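Shikimate 5-dehydrogenase (PDB 4XIJ) probably catalyses the NADP-dependent reduction of 3-dehydroshikimate to shikimate, the fourth of seven steps on the route to chorismate and the aromatic amino acids. Local coordinates at residues 15-20 against 47-52; 96-101 against 111-116. All coordinates share one frame; numbering follows the deposited sequence.

Contact 1: residues 15-20 against 47-52; sequences KAAVLG and ERIECT
Val-18 and Ile-49 meet through the backbone ladder that joins the parallel strands 15-20 and 45-50. Val-18 donates to Glu-47 O (N to O 2.9 Å) and its O accepts from Ile-49 N at 2.9 Å. Ala-16 O takes Glu-47 N. Past the end of the second strand Cys-51 N still reaches Gly-20 O; the Gly-20 N bond to Ile-49 O is weak. Glycine suits this place, since at its backbone angles a CB would be jammed against Leu-19 O.

Most of the apolar contacts lie on the face of Ala-17, Leu-19 and Ile-49. Leu-19 and Ile-49 lie side by side, CD2 of Leu-19 being 3.7 Å from Ile-49 CB. Ile-49 CG1 stands beside its own backbone N (chi1 -56°), and CD1 reaches Ala-17 CB at 3.7 Å, the alanine methyl being short enough for the isoleucine tip to lie against it. On the other face Val-18 CG1 packs alongside the Arg-48 CG methylene, while the guanidinium continues to the carbonyls of Ser-26 and Ile-23.

At the start of the pairing, water carries the polar link. One water joins Lys-15 NZ to Glu-47 OE1; another bridges Ala-16 O and the same OE1, 2.9 Å from it. Lys-15 NZ also bonds Thr-45, and stays 4.1 Å from Glu-47 OE1. Attraction between these charges is therefore probably solvent-mediated, whereas backbone bonds and aliphatic packing fix the strand pair.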
ATOM      1  N   LYS A  15      -1.035 -22.804  -5.029  1.00  9.31           N
ATOM      2  CA  LYS A  15      -1.080 -22.386  -3.643  1.00  9.12           C
ATOM      3  C   LYS A  15      -0.500 -20.999  -3.470  1.00  8.64           C
ATOM      4  O   LYS A  15       0.536 -20.641  -4.070  1.00  9.47           O
ATOM      5  CB  LYS A  15      -0.292 -23.348  -2.759  1.00 10.25           C
ATOM      6  CG  LYS A  15      -0.798 -24.822  -2.886  1.00 11.73           C
ATOM      7  CD  LYS A  15      -0.164 -25.689  -1.817  1.00 14.77           C
ATOM      8  CE  LYS A  15      -0.873 -25.432  -0.470  1.00 19.18           C
ATOM      9  NZ  LYS A  15      -2.295 -25.958  -0.430  1.00 21.91           N
ATOM     10  N   ALA A  16      -1.169 -20.238  -2.616  1.00  8.43           N
ATOM     11  CA  ALA A  16      -0.694 -18.915  -2.227  1.00  8.37           C
ATOM     12  C   ALA A  16      -0.923 -18.694  -0.738  1.00  8.76           C
ATOM     13  O   ALA A  16      -1.639 -19.472  -0.081  1.00  8.65           O
ATOM     14  CB  ALA A  16      -1.386 -17.799  -3.084  1.00  8.30           C
ATOM     15  N   ALA A  17      -0.354 -17.634  -0.194  1.00  8.04           N
ATOM     16  CA  ALA A  17      -0.545 -17.334   1.220  1.00  7.91           C
ATOM     17  C   ALA A  17      -0.181 -15.900   1.508  1.00  7.57           C
ATOM     18  O   ALA A  17       0.526 -15.243   0.712  1.00  8.16           O
ATOM     19  CB  ALA A  17       0.315 -18.248   2.123  1.00  8.91           C
ATOM     20  N   VAL A  18      -0.625 -15.440   2.673  1.00  7.76           N
ATOM     21  CA  VAL A  18      -0.071 -14.215   3.271  1.00  8.36           C
ATOM     22  C   VAL A  18       0.791 -14.563   4.466  1.00  8.36           C
ATOM     23  O   VAL A  18       0.433 -15.409   5.278  1.00  9.35           O
ATOM     24  CB  VAL A  18      -1.187 -13.205   3.677  1.00  9.04           C
ATOM     25  CG1 VAL A  18      -2.212 -13.778   4.723  1.00  9.61           C
ATOM     26  CG2 VAL A  18      -0.561 -11.859   4.167  1.00  9.73           C
ATOM     27  N   LEU A  19       1.968 -13.937   4.517  1.00  8.02           N
ATOM     28  CA  LEU A  19       2.943 -14.122   5.597  1.00  8.09           C
ATOM     29  C   LEU A  19       3.070 -12.861   6.438  1.00  8.63           C
ATOM     30  O   LEU A  19       3.177 -11.764   5.888  1.00 10.15           O
ATOM     31  CB  LEU A  19       4.323 -14.455   5.032  1.00 10.15           C
ATOM     32  CG  LEU A  19       4.500 -15.562   4.003  1.00 13.47           C
ATOM     33  CD1 LEU A  19       5.998 -15.837   3.733  1.00 12.50           C
ATOM     34  CD2 LEU A  19       3.685 -16.814   4.142  1.00 16.00           C
ATOM     35  N   GLY A  20       3.071 -13.007   7.757  1.00  8.21           N
ATOM     36  CA  GLY A  20       3.282 -11.854   8.605  1.00  9.39           C
ATOM     37  C   GLY A  20       2.937 -12.170  10.044  1.00  9.70           C
ATOM     38  O   GLY A  20       2.592 -13.324  10.356  1.00 10.41           O
ATOM     39  N   GLU A  47      -3.754 -19.337   2.094  1.00 10.89           N
ATOM     40  CA  GLU A  47      -3.779 -19.454   3.536  1.00 12.10           C
ATOM     41  C   GLU A  47      -3.069 -18.317   4.258  1.00 10.01           C
ATOM     42  O   GLU A  47      -2.469 -17.473   3.618  1.00 11.29           O
ATOM     43  CB  GLU A  47      -3.200 -20.784   3.965  1.00 16.13           C
ATOM     44  CG  GLU A  47      -1.804 -21.034   3.584  1.00 17.31           C
ATOM     45  CD  GLU A  47      -1.505 -22.545   3.660  1.00 19.65           C
ATOM     46  OE1 GLU A  47      -1.622 -23.242   2.627  1.00 20.55           O
ATOM     47  OE2 GLU A  47      -1.209 -23.040   4.763  1.00 22.04           O
ATOM     48  N   ARG A  48      -3.230 -18.294   5.583  1.00 10.65           N
ATOM     49  CA  ARG A  48      -2.515 -17.378   6.479  1.00 13.44           C
ATOM     50  C   ARG A  48      -1.406 -18.108   7.166  1.00 14.51           C
ATOM     51  O   ARG A  48      -1.687 -19.127   7.834  1.00 17.01           O
ATOM     52  CB  ARG A  48      -3.413 -16.844   7.580  1.00 16.55           C
ATOM     53  CG  ARG A  48      -4.436 -15.891   7.157  1.00 15.11           C
ATOM     54  CD  ARG A  48      -5.346 -15.434   8.390  1.00 13.08           C
ATOM     55  NE  ARG A  48      -6.572 -15.006   7.734  1.00 11.42           N
ATOM     56  CZ  ARG A  48      -6.797 -13.772   7.305  1.00 10.66           C
ATOM     57  NH1 ARG A  48      -5.908 -12.807   7.529  1.00 12.09           N
ATOM     58  NH2 ARG A  48      -7.898 -13.513   6.617  1.00 10.99           N
ATOM     59  N   ILE A  49      -0.192 -17.594   7.076  1.00 14.20           N
ATOM     60  CA  ILE A  49       0.936 -18.190   7.779  1.00 14.44           C
ATOM     61  C   ILE A  49       1.596 -17.168   8.683  1.00 14.05           C
ATOM     62  O   ILE A  49       2.136 -16.176   8.217  1.00 14.26           O
ATOM     63  CB  ILE A  49       1.959 -18.785   6.783  1.00 15.22           C
ATOM     64  CG1 ILE A  49       1.277 -19.799   5.855  1.00 16.47           C
ATOM     65  CG2 ILE A  49       3.052 -19.475   7.541  1.00 15.55           C
ATOM     66  CD1 ILE A  49       2.136 -20.292   4.662  1.00 17.24           C
ATOM     67  N   GLU A  50       1.539 -17.408   9.985  1.00 14.72           N
ATOM     68  CA  GLU A  50       2.235 -16.535  10.915  1.00 14.71           C
ATOM     69  C   GLU A  50       3.733 -16.709  10.679  1.00 13.12           C
ATOM     70  O   GLU A  50       4.243 -17.841  10.586  1.00 14.45           O
ATOM     71  CB  GLU A  50       1.852 -16.855  12.372  1.00 18.84           C
ATOM     72  CG  GLU A  50       2.339 -15.786  13.349  1.00 23.12           C
ATOM     73  CD  GLU A  50       1.933 -16.028  14.794  1.00 29.51           C
ATOM     74  OE1 GLU A  50       1.275 -17.061  15.079  1.00 32.01           O
ATOM     75  OE2 GLU A  50       2.321 -15.181  15.641  1.00 32.85           O
ATOM     76  N   CYS A  51       4.440 -15.591  10.538  1.00 10.70           N
ATOM     77  CA  CYS A  51       5.828 -15.607  10.054  1.00 10.72           C
ATOM     78  C   CYS A  51       6.536 -14.338  10.492  1.00 10.89           C
ATOM     79  O   CYS A  51       6.047 -13.244  10.197  1.00 12.47           O
ATOM     80  CB  CYS A  51       5.876 -15.693   8.522  1.00 11.31           C
ATOM     81  SG  CYS A  51       7.486 -16.041   7.866  1.00 12.78           S
ATOM     82  N   THR A  52       7.644 -14.468  11.235  1.00 10.19           N
ATOM     83  CA  THR A  52       8.481 -13.312  11.574  1.00  9.71           C
ATOM     84  C   THR A  52       9.401 -12.953  10.405  1.00  9.96           C
ATOM     85  O   THR A  52       9.495 -13.725   9.432  1.00  9.03           O
ATOM     86  CB  THR A  52       9.337 -13.598  12.798  1.00  9.31           C
ATOM     87  OG1 THR A  52      10.295 -14.600  12.417  1.00  8.96           O
ATOM     88  CG2 THR A  52       8.437 -14.042  13.992  1.00 11.01           C
TER
HETATM   89  O   HOH W   1      -3.904 -24.702   2.159  1.00 40.07           O
HETATM   90  O   HOH W   2      -2.291 -22.169   0.061  1.00 13.37           O

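Contact 2: residues 96-101 against 111-116; sequences SANTLV and DNTDVD. With SO4 (sulfate ion), chain E.
Asn-98 turns the polar end of its carboxamide onto Thr-113, the two side chains crossing at about a right angle, and grips it twice. OD1 accepts from Thr-113 N at 2.7 Å, while ND2 gives a hydrogen to Thr-113 OG1 at 3.0 Å, with the hydroxyl only 7° out of the amide plane. A side chain that is both donor and acceptor suits this place. OD1 also accepts from Thr-99 OG1 at 2.8 Å; this hydroxyl and Thr-113 N approach from opposite faces of the amide. Together with the two ND2 bonds, to Thr-113 OG1 and to the sulfate, this leaves the amide little freedom to flip. Thr-113 OG1 in turn bonds Gln-252 O, and Thr-99 OG1 is hydrogen-bonded to Gln-256 NE2, tying both threonines to helix 246-261.

Asn-112 makes a second link, to Ser-96. Its ND2 points almost straight at Ser-96 O (172° at the hydrogen, 3.0 Å), meeting that carbonyl from above its plane. Its OD1 accepts a capping bond from Val-115 N at the start of helix 114-122, so one amide joins the loop to the helix.

The backbone adds a short antiparallel pairing: Asp-111 N donates to Thr-99 O at 2.9 Å, and Asp-111 O receives two weak bonds, from Asn-98 N and Thr-99 N.

The second hydrogen of Asn-98 ND2 goes to sulfate O4 at 3.1 Å. Asp-114 OD1 lies close to the same oxygen, its OD2 forms a salt bridge with Lys-77, and Lys-77 and Thr-73 also bind the ion. This cluster of asparagine, aspartate and lysine is consistent with the shikimate-binding site of the family; the sulfate, probably from the crystallisation liquor, may mark that pocket.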
ATOM      1  N   SER A  96      11.204  -2.150   0.292  1.00 10.00           N
ATOM      2  CA  SER A  96      10.558  -3.306   0.919  1.00  9.65           C
ATOM      3  C   SER A  96       9.616  -3.897  -0.115  1.00  9.21           C
ATOM      4  O   SER A  96       9.287  -3.243  -1.094  1.00  9.58           O
ATOM      5  CB  SER A  96       9.782  -2.906   2.214  1.00 10.74           C
ATOM      6  OG  SER A  96       8.588  -2.220   1.851  1.00 14.96           O
ATOM      7  N   ALA A  97       9.167  -5.130   0.123  1.00  9.21           N
ATOM      8  CA  ALA A  97       8.275  -5.838  -0.793  1.00  8.57           C
ATOM      9  C   ALA A  97       7.088  -6.459  -0.071  1.00  9.11           C
ATOM     10  O   ALA A  97       7.265  -7.148   0.956  1.00 10.54           O
ATOM     11  CB  ALA A  97       9.044  -6.950  -1.560  1.00  8.55           C
ATOM     12  N   ASN A  98       5.883  -6.242  -0.600  1.00  7.56           N
ATOM     13  CA  ASN A  98       4.726  -6.906  -0.016  1.00  7.56           C
ATOM     14  C   ASN A  98       4.223  -8.074  -0.868  1.00  7.09           C
ATOM     15  O   ASN A  98       3.151  -8.602  -0.605  1.00  7.38           O
ATOM     16  CB  ASN A  98       3.581  -5.906   0.198  1.00  7.90           C
ATOM     17  CG  ASN A  98       2.877  -5.557  -1.118  1.00  8.01           C
ATOM     18  OD1 ASN A  98       3.501  -5.602  -2.169  1.00  8.45           O
ATOM     19  ND2 ASN A  98       1.587  -5.252  -1.074  1.00  9.92           N
ATOM     20  N   THR A  99       5.002  -8.462  -1.876  1.00  7.70           N
ATOM     21  CA  THR A  99       4.571  -9.447  -2.865  1.00  7.98           C
ATOM     22  C   THR A  99       5.753 -10.257  -3.320  1.00  7.34           C
ATOM     23  O   THR A  99       6.820  -9.695  -3.612  1.00  8.96           O
ATOM     24  CB  THR A  99       3.948  -8.789  -4.117  1.00  7.85           C
ATOM     25  OG1 THR A  99       2.896  -7.885  -3.732  1.00  8.13           O
ATOM     26  CG2 THR A  99       3.332  -9.856  -5.086  1.00 10.31           C
ATOM     27  N   LEU A 100       5.563 -11.577  -3.366  1.00  7.58           N
ATOM     28  CA  LEU A 100       6.579 -12.486  -3.936  1.00  7.34           C
ATOM     29  C   LEU A 100       5.894 -13.329  -4.976  1.00  8.13           C
ATOM     30  O   LEU A 100       4.874 -13.949  -4.679  1.00  9.29           O
ATOM     31  CB  LEU A 100       7.213 -13.359  -2.852  1.00  8.54           C
ATOM     32  CG  LEU A 100       8.129 -12.622  -1.868  1.00  8.66           C
ATOM     33  CD1 LEU A 100       8.412 -13.507  -0.642  1.00 10.45           C
ATOM     34  CD2 LEU A 100       9.406 -12.196  -2.592  1.00  9.68           C
ATOM     35  N   VAL A 101       6.414 -13.287  -6.201  1.00  8.86           N
ATOM     36  CA  VAL A 101       5.770 -14.021  -7.291  1.00 10.97           C
ATOM     37  C   VAL A 101       6.709 -15.091  -7.826  1.00 10.61           C
ATOM     38  O   VAL A 101       7.863 -14.798  -8.132  1.00 11.24           O
ATOM     39  CB  VAL A 101       5.359 -13.106  -8.468  1.00 12.67           C
ATOM     40  CG1 VAL A 101       4.575 -13.947  -9.567  1.00 13.05           C
ATOM     41  CG2 VAL A 101       4.498 -11.977  -7.943  1.00 14.06           C
ATOM     42  N   ASP A 111       7.916  -7.654  -5.396  1.00  7.57           N
ATOM     43  CA  ASP A 111       7.340  -6.406  -5.874  1.00  7.39           C
ATOM     44  C   ASP A 111       6.706  -5.693  -4.697  1.00  7.32           C
ATOM     45  O   ASP A 111       6.525  -6.284  -3.604  1.00  7.35           O
ATOM     46  CB  ASP A 111       6.309  -6.653  -6.997  1.00  8.07           C
ATOM     47  CG  ASP A 111       5.883  -5.389  -7.756  1.00  8.98           C
ATOM     48  OD1 ASP A 111       6.551  -4.321  -7.680  1.00  8.95           O
ATOM     49  OD2 ASP A 111       4.870  -5.488  -8.489  1.00 10.32           O
ATOM     50  N   ASN A 112       6.386  -4.426  -4.904  1.00  9.03           N
ATOM     51  CA  ASN A 112       5.666  -3.682  -3.883  1.00  8.77           C
ATOM     52  C   ASN A 112       4.367  -3.127  -4.452  1.00  8.74           C
ATOM     53  O   ASN A 112       4.389  -2.145  -5.180  1.00 11.33           O
ATOM     54  CB  ASN A 112       6.551  -2.552  -3.307  1.00 10.54           C
ATOM     55  CG  ASN A 112       5.919  -1.941  -2.084  1.00 11.92           C
ATOM     56  OD1 ASN A 112       4.762  -1.473  -2.170  1.00 14.14           O
ATOM     57  ND2 ASN A 112       6.623  -1.967  -0.923  1.00 11.66           N
ATOM     58  N   THR A 113       3.236  -3.779  -4.156  1.00  7.30           N
ATOM     59  CA  THR A 113       1.990  -3.276  -4.685  1.00  7.09           C
ATOM     60  C   THR A 113       1.288  -2.319  -3.718  1.00  8.31           C
ATOM     61  O   THR A 113       0.229  -1.802  -4.043  1.00  9.12           O
ATOM     62  CB  THR A 113       1.020  -4.405  -5.064  1.00  8.27           C
ATOM     63  OG1 THR A 113       0.516  -5.031  -3.860  1.00  9.30           O
ATOM     64  CG2 THR A 113       1.707  -5.411  -6.002  1.00  8.05           C
ATOM     65  N   ASP A 114       1.909  -2.022  -2.558  1.00  8.25           N
ATOM     66  CA  ASP A 114       1.420  -0.912  -1.722  1.00  7.13           C
ATOM     67  C   ASP A 114       1.491   0.383  -2.557  1.00  7.23           C
ATOM     68  O   ASP A 114       0.657   1.291  -2.375  1.00  8.51           O
ATOM     69  CB  ASP A 114       2.215  -0.794  -0.408  1.00  9.40           C
ATOM     70  CG  ASP A 114       2.021  -1.987   0.477  1.00 11.95           C
ATOM     71  OD1 ASP A 114       0.881  -2.441   0.612  1.00 12.48           O
ATOM     72  OD2 ASP A 114       2.990  -2.489   1.054  1.00 13.92           O
ATOM     73  N   VAL A 115       2.463   0.466  -3.476  1.00  8.02           N
ATOM     74  CA  VAL A 115       2.528   1.601  -4.378  1.00  8.97           C
ATOM     75  C   VAL A 115       1.229   1.718  -5.217  1.00  8.75           C
ATOM     76  O   VAL A 115       0.651   2.822  -5.373  1.00  8.19           O
ATOM     77  CB  VAL A 115       3.769   1.494  -5.278  1.00 11.92           C
ATOM     78  CG1 VAL A 115       3.693   2.498  -6.361  1.00 13.81           C
ATOM     79  CG2 VAL A 115       5.041   1.697  -4.411  1.00 14.35           C
ATOM     80  N   ASP A 116       0.755   0.583  -5.758  1.00  8.59           N
ATOM     81  CA  ASP A 116      -0.494   0.577  -6.505  1.00  8.25           C
ATOM     82  C   ASP A 116      -1.674   0.948  -5.617  1.00  6.66           C
ATOM     83  O   ASP A 116      -2.669   1.516  -6.102  1.00  7.96           O
ATOM     84  CB  ASP A 116      -0.825  -0.816  -7.066  1.00 10.15           C
ATOM     85  CG  ASP A 116       0.198  -1.344  -8.025  1.00 12.93           C
ATOM     86  OD1 ASP A 116       0.506  -0.667  -8.987  1.00 14.40           O
ATOM     87  OD2 ASP A 116       0.712  -2.438  -7.790  1.00 14.40           O
TER
HETATM   88  S   SO4 E 304       0.022  -5.124   3.094  0.55 20.15           S
HETATM   89  O1  SO4 E 304      -1.294  -4.429   3.108  0.55 22.24           O
HETATM   90  O2  SO4 E 304       0.646  -4.861   4.428  0.55 17.29           O
HETATM   91  O3  SO4 E 304      -0.115  -6.597   2.905  0.55 21.55           O
HETATM   92  O4  SO4 E 304       0.697  -4.670   1.871  0.55 17.50           O

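How the contacts relate
Both contacts belong to the same mixed sheet, on different strands: contact 1 pairs the outermost strand 45-50 with 15-20 inside a beta-alpha-beta unit, and contact 2 joins the end of the 99-102 and 108-111 hairpin to helix 114-122. Their centres are about 15 Å apart and they do not touch. Contact 1 is partly exposed, with regular backbone bonds, an aliphatic face and charged groups with waters at the Lys-15 and Glu-47 end. Contact 2 is buried nearer the middle of the chain and relies on side-chain amides and hydroxyls. A bound sulfate lies about 5 Å from the Val-18 side chain, so strand 15-20 also approaches the probable substrate pocket.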